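Local coordinates for protein glycerol kinase, putative (Plasmodium falciparum, PDB 2W40) that probably phosphorylates glycerol with ATP to give sn-glycerol 3-phosphate, as a glycerol kinase of the FGGY family, and is captured here with glycerol bound, at residues Arg85-Ile90 and Ile103-Thr108; Thr136-Phe141 and Ala187-Leu192; His47-Ile52 and Gly96-Asn101; Lys142-Ile147 and Lys206-Thr211. One frame throughout, in Å; residues are numbered along the deposited sequence.

Contact 1. Residues Arg85-Ile90 and Ile103-Thr108. With EDO (1,2-ethanediol), chain B.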
loop_
_atom_site.group_PDB
_atom_site.type_symbol
_atom_site.label_atom_id
_atom_site.label_comp_id
_atom_site.label_asym_id
_atom_site.label_seq_id
_atom_site.Cartn_x
_atom_site.Cartn_y
_atom_site.Cartn_z
ATOM N N ARG C 85 23.424 2.451 16.435
ATOM C CA ARG C 85 23.997 3.752 16.670
ATOM C C ARG C 85 22.831 4.802 16.838
ATOM O O ARG C 85 21.671 4.453 16.550
ATOM C CB ARG C 85 24.911 4.097 15.547
ATOM C CG ARG C 85 26.081 3.097 15.373
ATOM C CD ARG C 85 26.923 3.290 14.061
ATOM N NE ARG C 85 26.012 3.179 12.949
ATOM C CZ ARG C 85 26.271 3.591 11.708
ATOM N NH1 ARG C 85 27.494 4.012 11.386
ATOM N NH2 ARG C 85 25.301 3.651 10.807
ATOM N N GLU C 86 23.195 6.044 17.212
ATOM C CA GLU C 86 22.358 7.240 17.257
ATOM C C GLU C 86 21.272 7.206 18.350
ATOM O O GLU C 86 20.979 8.196 18.965
ATOM C CB GLU C 86 21.743 7.597 15.933
ATOM C CG GLU C 86 22.734 7.916 14.794
ATOM C CD GLU C 86 23.130 6.707 13.949
ATOM O OE1 GLU C 86 22.422 5.668 13.986
ATOM O OE2 GLU C 86 24.142 6.786 13.202
ATOM N N THR C 87 20.669 6.055 18.519
ATOM C CA THR C 87 19.661 5.823 19.546
ATOM C C THR C 87 20.249 6.348 20.862
ATOM O O THR C 87 21.398 6.095 21.197
ATOM C CB THR C 87 19.385 4.335 19.645
ATOM O OG1 THR C 87 18.801 3.921 18.397
ATOM C CG2 THR C 87 18.429 4.020 20.834
ATOM N N VAL C 88 19.404 7.095 21.596
ATOM C CA VAL C 88 19.899 7.857 22.770
ATOM C C VAL C 88 18.952 7.630 23.971
ATOM O O VAL C 88 17.708 7.590 23.835
ATOM C CB VAL C 88 20.196 9.360 22.461
ATOM C CG1 VAL C 88 18.899 10.058 22.099
ATOM C CG2 VAL C 88 20.929 10.038 23.617
ATOM N N ILE C 89 19.612 7.515 25.113
ATOM C CA ILE C 89 18.919 7.391 26.449
ATOM C C ILE C 89 19.609 8.451 27.350
ATOM O O ILE C 89 20.820 8.636 27.340
ATOM C CB ILE C 89 19.023 5.991 27.079
ATOM C CG1 ILE C 89 18.510 4.894 26.134
ATOM C CG2 ILE C 89 18.249 5.881 28.432
ATOM C CD1 ILE C 89 19.324 3.633 26.444
ATOM N N ILE C 90 18.779 9.106 28.149
ATOM C CA ILE C 90 19.247 10.025 29.206
ATOM C C ILE C 90 18.740 9.370 30.531
ATOM O O ILE C 90 17.525 9.038 30.706
ATOM C CB ILE C 90 18.760 11.487 29.056
ATOM C CG1 ILE C 90 19.146 12.005 27.659
ATOM C CG2 ILE C 90 19.312 12.417 30.165
ATOM C CD1 ILE C 90 18.721 13.452 27.326
ATOM N N ILE C 103 15.084 6.976 22.435
ATOM C CA ILE C 103 14.588 7.465 21.191
ATOM C C ILE C 103 15.532 6.975 20.087
ATOM O O ILE C 103 16.748 7.241 20.109
ATOM C CB ILE C 103 14.488 9.003 21.129
ATOM C CG1 ILE C 103 13.504 9.507 22.236
ATOM C CG2 ILE C 103 13.921 9.419 19.753
ATOM C CD1 ILE C 103 13.377 11.023 22.355
ATOM N N VAL C 104 14.944 6.144 19.206
ATOM C CA VAL C 104 15.731 5.313 18.265
ATOM C C VAL C 104 16.188 6.181 17.114
ATOM O O VAL C 104 15.575 7.251 16.773
ATOM C CB VAL C 104 14.901 4.054 17.839
ATOM C CG1 VAL C 104 15.629 3.093 16.950
ATOM C CG2 VAL C 104 14.469 3.256 19.092
ATOM N N TRP C 105 17.225 5.703 16.446
ATOM C CA TRP C 105 17.766 6.382 15.222
ATOM C C TRP C 105 16.654 6.665 14.195
ATOM O O TRP C 105 16.759 7.565 13.426
ATOM C CB TRP C 105 18.977 5.598 14.706
ATOM C CG TRP C 105 18.695 4.211 14.248
ATOM C CD1 TRP C 105 18.782 3.092 15.006
ATOM C CD2 TRP C 105 18.384 3.772 12.902
ATOM N NE1 TRP C 105 18.542 1.965 14.226
ATOM C CE2 TRP C 105 18.291 2.348 12.939
ATOM C CE3 TRP C 105 18.290 4.418 11.654
ATOM C CZ2 TRP C 105 17.988 1.580 11.747
ATOM C CZ3 TRP C 105 18.043 3.682 10.521
ATOM C CH2 TRP C 105 17.884 2.276 10.576
ATOM N N LEU C 106 15.749 5.722 14.042
ATOM C CA LEU C 106 14.602 5.786 13.105
ATOM C C LEU C 106 13.498 6.816 13.460
ATOM O O LEU C 106 12.634 7.110 12.609
ATOM C CB LEU C 106 13.960 4.410 12.958
ATOM C CG LEU C 106 14.677 3.394 12.058
ATOM C CD1 LEU C 106 14.085 1.945 12.279
ATOM C CD2 LEU C 106 14.609 3.861 10.520
ATOM N N ASP C 107 13.548 7.366 14.670
ATOM C CA ASP C 107 12.555 8.348 15.112
ATOM C C ASP C 107 12.746 9.612 14.273
ATOM O O ASP C 107 13.842 10.050 14.040
ATOM C CB ASP C 107 12.773 8.662 16.611
ATOM C CG ASP C 107 11.705 9.549 17.223
ATOM O OD1 ASP C 107 10.793 9.027 17.921
ATOM O OD2 ASP C 107 11.823 10.761 16.949
ATOM N N THR C 108 11.628 10.216 13.915
ATOM C CA THR C 108 11.673 11.458 13.147
ATOM C C THR C 108 10.828 12.608 13.705
ATOM O O THR C 108 10.480 13.561 12.966
ATOM C CB THR C 108 11.187 11.187 11.690
ATOM O OG1 THR C 108 9.888 10.577 11.677
ATOM C CG2 THR C 108 12.183 10.329 10.924
HETATM C C1 EDO B . 7.640 5.946 13.642
HETATM O O1 EDO B . 6.192 6.223 13.093
HETATM C C2 EDO B . 9.043 6.018 12.875
HETATM O O2 EDO B . 10.001 7.141 12.605
#
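A single antiparallel bridge, the hydrogen-bonded pair Val88-Ile103, joins strand 88-92 to the end of strand 102-103, next to the glycerol site of this FGGY kinase, which Arg85 and Glu86 reach. Both of its backbone bonds are 3.0 Å long: Val88 N reaches Ile103 O from above the carbonyl plane, while Ile103 N meets Val88 O within it. The chains stay close at Thr87 and Val104, where side chains join in. Trp105 is the second residue of the type I beta turn Val104-Asp107 and turns its CB toward Arg85-Ile90; that CB lies 3.5 Å from both Arg85 O and Glu86 OE1. Its CG takes the crowded position between backbone N and carbonyl carbon (chi1 63°). Thr87 OG1, anti to its own carbonyl carbon, lies at the indole edge, in the ring plane, 3.5 Å from Trp105 CD1. The carboxylate of Glu86 crosses the indole obliquely, planes 63° apart, and is satisfied elsewhere: OE1 bonds glycerol O3 and OE2 forms a salt bridge with Arg189. Trp105 NE1 bonds Thr13 OG1, and the ring borders Thr270, an ADP-binding residue. Thr87 OG1, also bonded to Gln84 OE1, accepts from Trp105 N at 3.1 Å, the N-H bent to 145°.

Contact 2. Residues Thr136-Phe141 and Ala187-Leu192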
loop_
_atom_site.group_PDB
_atom_site.type_symbol
_atom_site.label_atom_id
_atom_site.label_comp_id
_atom_site.label_asym_id
_atom_site.label_seq_id
_atom_site.Cartn_x
_atom_site.Cartn_y
_atom_site.Cartn_z
ATOM N N THR C 136 17.444 14.312 11.206
ATOM C CA THR C 136 16.584 13.702 12.214
ATOM C C THR C 136 17.167 12.437 12.814
ATOM O O THR C 136 16.531 11.817 13.711
ATOM C CB THR C 136 15.178 13.361 11.691
ATOM O OG1 THR C 136 15.361 12.418 10.655
ATOM C CG2 THR C 136 14.467 14.615 11.098
ATOM N N TYR C 137 18.336 12.061 12.295
ATOM C CA TYR C 137 18.935 10.690 12.390
ATOM C C TYR C 137 19.915 10.620 13.606
ATOM O O TYR C 137 19.839 9.666 14.429
ATOM C CB TYR C 137 19.664 10.467 11.061
ATOM C CG TYR C 137 20.486 9.204 10.917
ATOM C CD1 TYR C 137 20.128 8.000 11.560
ATOM C CD2 TYR C 137 21.512 9.196 10.047
ATOM C CE1 TYR C 137 20.928 6.810 11.333
ATOM C CE2 TYR C 137 22.296 8.073 9.871
ATOM C CZ TYR C 137 21.970 6.875 10.468
ATOM O OH TYR C 137 22.783 5.770 10.220
ATOM N N PHE C 138 20.860 11.585 13.674
ATOM C CA PHE C 138 21.846 11.686 14.773
ATOM C C PHE C 138 21.246 11.977 16.122
ATOM O O PHE C 138 20.107 12.295 16.194
ATOM C CB PHE C 138 22.970 12.576 14.378
ATOM C CG PHE C 138 23.996 11.928 13.455
ATOM C CD1 PHE C 138 23.688 10.835 12.652
ATOM C CD2 PHE C 138 25.309 12.377 13.489
ATOM C CE1 PHE C 138 24.688 10.238 11.843
ATOM C CE2 PHE C 138 26.305 11.807 12.674
ATOM C CZ PHE C 138 25.952 10.770 11.816
ATOM N N SER C 139 22.008 11.802 17.197
ATOM C CA SER C 139 21.415 11.855 18.548
ATOM C C SER C 139 20.969 13.279 18.939
ATOM O O SER C 139 20.001 13.416 19.724
ATOM C CB SER C 139 22.416 11.386 19.604
ATOM O OG SER C 139 22.886 10.102 19.310
ATOM N N ALA C 140 21.711 14.278 18.444
ATOM C CA ALA C 140 21.656 15.647 19.058
ATOM C C ALA C 140 20.220 16.217 19.084
ATOM O O ALA C 140 19.798 16.758 20.110
ATOM C CB ALA C 140 22.535 16.628 18.325
ATOM N N PHE C 141 19.501 16.123 17.977
ATOM C CA PHE C 141 18.124 16.739 18.014
ATOM C C PHE C 141 17.155 15.995 18.878
ATOM O O PHE C 141 16.236 16.591 19.429
ATOM C CB PHE C 141 17.515 16.913 16.614
ATOM C CG PHE C 141 18.057 18.111 15.868
ATOM C CD1 PHE C 141 17.434 19.336 16.013
ATOM C CD2 PHE C 141 19.157 18.024 15.049
ATOM C CE1 PHE C 141 17.882 20.488 15.380
ATOM C CE2 PHE C 141 19.612 19.173 14.401
ATOM C CZ PHE C 141 18.960 20.414 14.578
ATOM N N ALA C 187 30.551 8.093 19.282
ATOM C CA ALA C 187 30.575 9.542 19.543
ATOM C C ALA C 187 30.378 10.325 18.240
ATOM O O ALA C 187 29.809 11.438 18.252
ATOM C CB ALA C 187 31.826 10.013 20.275
ATOM N N SER C 188 30.852 9.792 17.114
ATOM C CA SER C 188 30.783 10.483 15.813
ATOM C C SER C 188 29.330 10.537 15.224
ATOM O O SER C 188 29.098 11.203 14.217
ATOM C CB SER C 188 31.738 9.825 14.833
ATOM O OG SER C 188 31.185 8.658 14.253
ATOM N N ARG C 189 28.408 9.802 15.929
ATOM C CA ARG C 189 27.037 9.631 15.496
ATOM C C ARG C 189 26.060 10.527 16.265
ATOM O O ARG C 189 24.831 10.398 16.199
ATOM C CB ARG C 189 26.606 8.198 15.610
ATOM C CG ARG C 189 27.578 7.246 14.968
ATOM C CD ARG C 189 27.898 7.556 13.525
ATOM N NE ARG C 189 26.724 7.378 12.647
ATOM C CZ ARG C 189 26.726 7.194 11.334
ATOM N NH1 ARG C 189 27.854 7.276 10.614
ATOM N NH2 ARG C 189 25.597 6.916 10.701
ATOM N N THR C 190 26.649 11.395 17.058
ATOM C CA THR C 190 25.848 12.196 18.021
ATOM C C THR C 190 25.525 13.643 17.543
ATOM O O THR C 190 24.551 14.258 18.091
ATOM C CB THR C 190 26.618 12.301 19.388
ATOM O OG1 THR C 190 27.816 13.051 19.188
ATOM C CG2 THR C 190 26.825 10.958 20.128
ATOM N N LEU C 191 26.338 14.172 16.610
ATOM C CA LEU C 191 26.280 15.567 16.139
ATOM C C LEU C 191 26.935 16.515 17.181
ATOM O O LEU C 191 26.790 17.724 17.097
ATOM C CB LEU C 191 24.885 16.011 15.754
ATOM C CG LEU C 191 24.588 16.275 14.294
ATOM C CD1 LEU C 191 23.053 16.411 13.950
ATOM C CD2 LEU C 191 25.333 17.445 13.914
ATOM N N LEU C 192 27.594 15.904 18.219
ATOM C CA LEU C 192 28.256 16.632 19.307
ATOM C C LEU C 192 29.793 16.560 19.300
ATOM O O LEU C 192 30.423 17.273 20.101
ATOM C CB LEU C 192 27.761 16.226 20.677
ATOM C CG LEU C 192 26.273 16.243 20.843
ATOM C CD1 LEU C 192 25.993 15.609 22.214
ATOM C CD2 LEU C 192 25.730 17.673 20.685
#
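Phe138 has the most surface buried here, its ring lying against the backbone and folded side chain of Arg189. Arg189 O sits over one face, 3.3 Å from Phe138 CG, and Arg189 CA makes a CH-pi contact over the ring face, 3.9 Å from the centroid and 20° off the normal. Farther along the ring, Phe138 CZ comes over a face of the guanidinium, 3.6 Å from Arg189 NE, with the two planes inclined by 40°. The arginine chain reaches this place by bending at both chi2 (-54°) and chi3. Tyr137 meets the guanidinium differently: its OH lies at the edge, 3.1 Å from Arg189 NH2 in a weak, bent hydrogen bond, and the planes are nearly perpendicular.

Apolar contacts continue toward the start of helix 140-149, where Ala140 CB packs 3.5 Å from Leu191 CB and Leu191 CD1 approaches the edge of the Phe141 ring. The backbones add a weak bond, Ser139 N to Arg189 O at 3.3 Å. This is the N-terminal-domain side of the glycerol site of an FGGY kinase: Tyr137 OH bonds glycerol O3, while Arg189 is held by salt bridges to Glu86 and to Glu308 of the C-terminal domain, two carboxylates that probably stabilise its charge within the buried surroundings.

Behind the first shell, a type I turn, Ala187-Thr190, shapes the partner loop. Thr190 OG1 donates to Ala187 O at 2.7 Å, in the carbonyl plane, and accepts from Leu192 N in an ST turn. Ser139 OG, for its part, bonds Glu86 O and Asn166 ND2.

Contact 3. Residues His47-Ile52 and Gly96-Asn101. With EDO (1,2-ethanediol), chain D.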
loop_
_atom_site.group_PDB
_atom_site.type_symbol
_atom_site.label_atom_id
_atom_site.label_comp_id
_atom_site.label_asym_id
_atom_site.label_seq_id
_atom_site.Cartn_x
_atom_site.Cartn_y
_atom_site.Cartn_z
ATOM N N HIS C 47 12.500 2.577 22.156
ATOM C CA HIS C 47 12.762 1.268 22.799
ATOM C C HIS C 47 12.683 1.482 24.331
ATOM O O HIS C 47 13.048 2.522 24.857
ATOM C CB HIS C 47 14.157 0.760 22.476
ATOM C CG HIS C 47 14.381 0.389 21.022
ATOM N ND1 HIS C 47 15.631 0.461 20.428
ATOM C CD2 HIS C 47 13.540 -0.072 20.057
ATOM C CE1 HIS C 47 15.537 0.106 19.158
ATOM N NE2 HIS C 47 14.280 -0.233 18.903
ATOM N N ASP C 48 12.354 0.434 25.068
ATOM C CA ASP C 48 12.406 0.383 26.515
ATOM C C ASP C 48 13.819 -0.024 26.929
ATOM O O ASP C 48 14.217 -1.130 26.649
ATOM C CB ASP C 48 11.419 -0.710 27.007
ATOM C CG ASP C 48 11.389 -0.855 28.494
ATOM O OD1 ASP C 48 12.360 -0.378 29.147
ATOM O OD2 ASP C 48 10.382 -1.487 29.006
ATOM N N PRO C 49 14.589 0.870 27.537
ATOM C CA PRO C 49 15.987 0.507 27.871
ATOM C C PRO C 49 16.167 -0.594 28.899
ATOM O O PRO C 49 17.228 -1.220 28.910
ATOM C CB PRO C 49 16.605 1.836 28.415
ATOM C CG PRO C 49 15.627 2.782 28.261
ATOM C CD PRO C 49 14.311 2.238 27.999
ATOM N N ILE C 50 15.190 -0.748 29.799
ATOM C CA ILE C 50 15.225 -1.756 30.792
ATOM C C ILE C 50 14.900 -3.103 30.161
ATOM O O ILE C 50 15.570 -4.133 30.452
ATOM C CB ILE C 50 14.330 -1.359 31.994
ATOM C CG1 ILE C 50 14.942 -0.100 32.636
ATOM C CG2 ILE C 50 14.177 -2.546 32.952
ATOM C CD1 ILE C 50 14.033 0.511 33.636
ATOM N N GLU C 51 13.988 -3.120 29.195
ATOM C CA GLU C 51 13.704 -4.369 28.464
ATOM C C GLU C 51 14.965 -4.829 27.774
ATOM O O GLU C 51 15.250 -6.025 27.771
ATOM C CB GLU C 51 12.582 -4.193 27.483
ATOM C CG GLU C 51 12.157 -5.413 26.702
ATOM C CD GLU C 51 11.158 -5.149 25.592
ATOM O OE1 GLU C 51 10.823 -3.973 25.271
ATOM O OE2 GLU C 51 10.758 -6.181 24.977
ATOM N N ILE C 52 15.665 -3.931 27.088
ATOM C CA ILE C 52 16.900 -4.333 26.486
ATOM C C ILE C 52 17.879 -4.971 27.509
ATOM O O ILE C 52 18.526 -5.986 27.188
ATOM C CB ILE C 52 17.533 -3.120 25.744
ATOM C CG1 ILE C 52 16.657 -2.798 24.509
ATOM C CG2 ILE C 52 19.051 -3.447 25.341
ATOM C CD1 ILE C 52 17.076 -1.517 23.811
ATOM N N GLY C 96 20.810 4.972 37.969
ATOM C CA GLY C 96 20.710 4.353 36.696
ATOM C C GLY C 96 19.332 4.350 36.019
ATOM O O GLY C 96 19.188 3.791 34.921
ATOM N N LYS C 97 18.334 4.970 36.660
ATOM C CA LYS C 97 16.960 5.032 36.157
ATOM C C LYS C 97 16.859 5.901 34.899
ATOM O O LYS C 97 17.271 7.056 34.929
ATOM C CB LYS C 97 16.070 5.686 37.189
ATOM C CG LYS C 97 14.611 5.386 36.961
ATOM C CD LYS C 97 13.609 6.051 38.070
ATOM N N PRO C 98 16.334 5.377 33.806
ATOM C CA PRO C 98 16.078 6.172 32.609
ATOM C C PRO C 98 15.078 7.262 32.900
ATOM O O PRO C 98 14.106 7.015 33.598
ATOM C CB PRO C 98 15.484 5.167 31.603
ATOM C CG PRO C 98 15.955 3.901 32.054
ATOM C CD PRO C 98 16.053 3.946 33.556
ATOM N N LEU C 99 15.312 8.433 32.322
ATOM C CA LEU C 99 14.390 9.534 32.514
ATOM C C LEU C 99 13.332 9.537 31.415
ATOM O O LEU C 99 12.384 10.321 31.491
ATOM C CB LEU C 99 15.189 10.836 32.614
ATOM C CG LEU C 99 16.160 10.952 33.791
ATOM C CD1 LEU C 99 16.960 12.166 33.548
ATOM C CD2 LEU C 99 15.454 11.165 35.081
ATOM N N TYR C 100 13.557 8.752 30.348
ATOM C CA TYR C 100 12.666 8.596 29.252
ATOM C C TYR C 100 13.067 7.343 28.513
ATOM O O TYR C 100 14.148 6.874 28.710
ATOM C CB TYR C 100 12.767 9.822 28.338
ATOM C CG TYR C 100 11.616 9.878 27.301
ATOM C CD1 TYR C 100 10.403 10.401 27.654
ATOM C CD2 TYR C 100 11.773 9.449 25.960
ATOM C CE1 TYR C 100 9.323 10.403 26.715
ATOM C CE2 TYR C 100 10.783 9.509 25.043
ATOM C CZ TYR C 100 9.537 9.998 25.393
ATOM O OH TYR C 100 8.442 10.062 24.537
ATOM N N ASN C 101 12.190 6.812 27.660
ATOM C CA ASN C 101 12.580 5.703 26.763
ATOM C C ASN C 101 13.793 6.061 25.922
ATOM O O ASN C 101 14.096 7.216 25.688
ATOM C CB ASN C 101 11.457 5.302 25.835
ATOM C CG ASN C 101 10.403 4.341 26.458
ATOM O OD1 ASN C 101 9.239 4.259 25.941
ATOM N ND2 ASN C 101 10.708 3.714 27.528
HETATM C C1 EDO D . 5.802 9.593 26.262
HETATM O O1 EDO D . 6.196 10.930 25.632
HETATM C C2 EDO D . 6.012 8.107 25.748
HETATM O O2 EDO D . 7.334 7.401 25.983
#
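Helix 49-70 of the FGGY N-terminal domain begins against the loop between strands 88-92 and 102-103, meeting it mainly through two prolines and Asn101. Pro49, the first helical residue, and Pro98 both direct CB at the opposing segment, and the two rings slide past each other in opposite directions, nearest at Pro49 CG and Pro98 CG, 4.0 Å apart. Ile50 crosses Pro98 at about a right angle; with CG1 anti to the carbonyl carbon (chi1 -64°) and chi2 extended, its CD1 is carried to within 4.0 Å of Pro98 CD, on the exposed margin of the contact. Asn101 likewise crosses Pro49 at about a right angle, and its CB lies 3.3 Å from His47 O. Beyond it, Tyr100 points its CB away from the helix segment: its OH accepts at 2.6 Å from O1 of an ethanediol, probably a crystallisation additive, which lies at the ring edge, and also bonds Glu46 and Arg109. His47 NE2 is bonded to Gln37 OE1, and its backbone continues the join by pairing with Ala102.

What fixes the start of the helix is Asp48 at the N-cap. Its CG is anti to the backbone N (chi1 180°), so that OD1 swings back over the first turn and accepts twice, from Ile50 N at 2.9 Å and from Glu51 N at 3.2 Å, the latter approaching almost perpendicular to the carboxylate plane.

Contact 4. Residues Lys142-Ile147 and Lys206-Thr211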
loop_
_atom_site.group_PDB
_atom_site.type_symbol
_atom_site.label_atom_id
_atom_site.label_comp_id
_atom_site.label_asym_id
_atom_site.label_seq_id
_atom_site.Cartn_x
_atom_site.Cartn_y
_atom_site.Cartn_z
ATOM N N LYS C 142 17.393 14.697 19.059
ATOM C CA LYS C 142 16.625 13.909 20.073
ATOM C C LYS C 142 16.925 14.351 21.499
ATOM O O LYS C 142 16.009 14.453 22.333
ATOM C CB LYS C 142 16.920 12.451 19.810
ATOM C CG LYS C 142 16.275 12.182 18.484
ATOM C CD LYS C 142 17.237 11.755 17.499
ATOM C CE LYS C 142 17.246 10.319 17.245
ATOM N NZ LYS C 142 16.694 10.068 15.925
ATOM N N ILE C 143 18.172 14.658 21.768
ATOM C CA ILE C 143 18.534 15.090 23.076
ATOM C C ILE C 143 17.826 16.454 23.290
ATOM O O ILE C 143 17.293 16.731 24.362
ATOM C CB ILE C 143 20.048 15.265 23.149
ATOM C CG1 ILE C 143 20.794 13.862 23.083
ATOM C CG2 ILE C 143 20.460 16.032 24.427
ATOM C CD1 ILE C 143 22.362 13.936 22.688
ATOM N N LEU C 144 17.963 17.353 22.288
ATOM C CA LEU C 144 17.308 18.647 22.344
ATOM C C LEU C 144 15.803 18.530 22.593
ATOM O O LEU C 144 15.218 19.217 23.464
ATOM C CB LEU C 144 17.587 19.449 21.117
ATOM C CG LEU C 144 16.945 20.885 21.056
ATOM C CD1 LEU C 144 17.374 21.773 22.211
ATOM C CD2 LEU C 144 17.279 21.513 19.670
ATOM N N TRP C 145 15.144 17.673 21.885
ATOM C CA TRP C 145 13.750 17.463 22.088
ATOM C C TRP C 145 13.444 17.067 23.525
ATOM O O TRP C 145 12.493 17.585 24.151
ATOM C CB TRP C 145 13.234 16.369 21.155
ATOM C CG TRP C 145 11.744 16.209 21.185
ATOM C CD1 TRP C 145 10.833 16.835 20.367
ATOM C CD2 TRP C 145 10.979 15.387 22.059
ATOM N NE1 TRP C 145 9.572 16.405 20.686
ATOM C CE2 TRP C 145 9.627 15.572 21.734
ATOM C CE3 TRP C 145 11.305 14.539 23.118
ATOM C CZ2 TRP C 145 8.611 14.882 22.375
ATOM C CZ3 TRP C 145 10.288 13.865 23.764
ATOM C CH2 TRP C 145 8.958 14.095 23.411
ATOM N N LEU C 146 14.212 16.138 24.078
ATOM C CA LEU C 146 14.044 15.672 25.484
ATOM C C LEU C 146 14.169 16.843 26.478
ATOM O O LEU C 146 13.361 16.994 27.381
ATOM C CB LEU C 146 15.003 14.521 25.817
ATOM C CG LEU C 146 14.578 13.218 25.152
ATOM C CD1 LEU C 146 15.805 12.244 25.213
ATOM C CD2 LEU C 146 13.319 12.684 25.823
ATOM N N ILE C 147 15.166 17.679 26.303
ATOM C CA ILE C 147 15.436 18.848 27.133
ATOM C C ILE C 147 14.281 19.847 27.021
ATOM O O ILE C 147 13.792 20.320 28.032
ATOM C CB ILE C 147 16.742 19.536 26.662
ATOM C CG1 ILE C 147 17.991 18.726 27.058
ATOM C CG2 ILE C 147 16.986 20.937 27.248
ATOM C CD1 ILE C 147 19.269 19.265 26.365
ATOM N N LYS C 206 26.384 23.688 22.969
ATOM C CA LYS C 206 25.610 24.939 23.188
ATOM C C LYS C 206 24.413 25.014 22.293
ATOM O O LYS C 206 23.284 25.306 22.753
ATOM C CB LYS C 206 26.513 26.199 23.051
ATOM C CG LYS C 206 25.786 27.496 23.246
ATOM C CD LYS C 206 26.686 28.748 22.974
ATOM C CE LYS C 206 25.985 30.118 23.333
ATOM N NZ LYS C 206 25.359 30.054 24.714
ATOM N N ILE C 207 24.582 24.628 21.030
ATOM C CA ILE C 207 23.474 24.636 20.113
ATOM C C ILE C 207 22.373 23.745 20.645
ATOM O O ILE C 207 21.203 24.146 20.636
ATOM C CB ILE C 207 23.932 24.126 18.672
ATOM C CG1 ILE C 207 24.882 25.127 17.988
ATOM C CG2 ILE C 207 22.718 23.810 17.784
ATOM C CD1 ILE C 207 25.552 24.547 16.639
ATOM N N PHE C 208 22.761 22.568 21.172
ATOM C CA PHE C 208 21.786 21.599 21.554
ATOM C C PHE C 208 21.323 21.687 23.006
ATOM O O PHE C 208 20.677 20.773 23.523
ATOM C CB PHE C 208 22.259 20.227 21.131
ATOM C CG PHE C 208 22.211 20.050 19.624
ATOM C CD1 PHE C 208 20.996 19.997 18.955
ATOM C CD2 PHE C 208 23.403 19.996 18.862
ATOM C CE1 PHE C 208 20.944 19.914 17.548
ATOM C CE2 PHE C 208 23.356 19.889 17.477
ATOM C CZ PHE C 208 22.152 19.843 16.821
ATOM N N ASN C 209 21.704 22.765 23.670
ATOM C CA ASN C 209 21.308 23.098 25.087
ATOM C C ASN C 209 21.852 22.152 26.129
ATOM O O ASN C 209 21.281 21.958 27.275
ATOM C CB ASN C 209 19.765 23.060 25.217
ATOM C CG ASN C 209 19.016 24.111 24.438
ATOM O OD1 ASN C 209 19.434 24.682 23.403
ATOM N ND2 ASN C 209 17.823 24.341 24.914
ATOM N N ILE C 210 22.998 21.563 25.799
ATOM C CA ILE C 210 23.713 20.712 26.730
ATOM C C ILE C 210 24.627 21.629 27.502
ATOM O O ILE C 210 25.743 21.879 27.053
ATOM C CB ILE C 210 24.494 19.582 26.045
ATOM C CG1 ILE C 210 23.505 18.686 25.272
ATOM C CG2 ILE C 210 25.353 18.851 27.060
ATOM C CD1 ILE C 210 24.125 17.802 24.284
ATOM N N THR C 211 24.128 22.143 28.644
ATOM C CA THR C 211 24.807 23.215 29.369
ATOM C C THR C 211 25.919 22.750 30.263
ATOM O O THR C 211 26.719 23.562 30.762
ATOM C CB THR C 211 23.794 23.962 30.288
ATOM O OG1 THR C 211 23.221 22.979 31.151
ATOM C CG2 THR C 211 22.681 24.629 29.508
#
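A Schellman motif ends helix 202-207, and this turn packs against one side of helix 140-149 in the N-terminal FGGY domain, away from the ADP-binding residues. Asn209, at positive phi (66°), is the C-prime residue: its N bonds Lys206 O, and Ile210 N closes the motif on the helix. The reversal brings Phe208, Asn209 and Ile210 to face Ile143, Leu144 and Ile147, three residues that all turn CB toward the incoming loop. Leu144, its CG anti to the backbone N, crosses Phe208 at about a right angle and places CB at the edge of the phenyl ring, 4.1 Å from Phe208 CD1. One branch of the same leucine, CD1, abuts the flat amide group of Asn209, 3.6 Å from its CG. Phe208 also sits edge-to-face with Phe141, extending the apolar patch along the helix. Ile143 CG2 meets Ile210 CD1 at 4.1 Å, the two chains again crossing at roughly ninety degrees. One turn on from Ile143, Ile147 stretches out (chi2 169°), so that its CD1 touches two successive backbone carbonyls, lying 3.5 Å from both Phe208 O and Asn209 O.

Contacts 1 and 2, their centres 9 Å apart, both reach the bound glycerol, through Arg85, Glu86 and Tyr137: the salt bridge Glu86 OE2-Arg189 NE, 2.7 Å, joins them, and Glu86 O probably bonds Ser139 OG at the same distance. Contact 4 uses the helix that begins in contact 2; its centre lies 11 Å from that of contact 2. Lys142 NZ ties three contacts together, probably bonding Thr136 O (2.8 Å) and Val104 O (3.1 Å). Contact 3 meets strand 88-92 where Ile89 packs on Pro49 and Ile90 O probably bonds Leu99 N at 2.8 Å; it stays about 10 Å, nearest atoms, from contact 2, yet Tyr100 packs on Leu146 of contact 4.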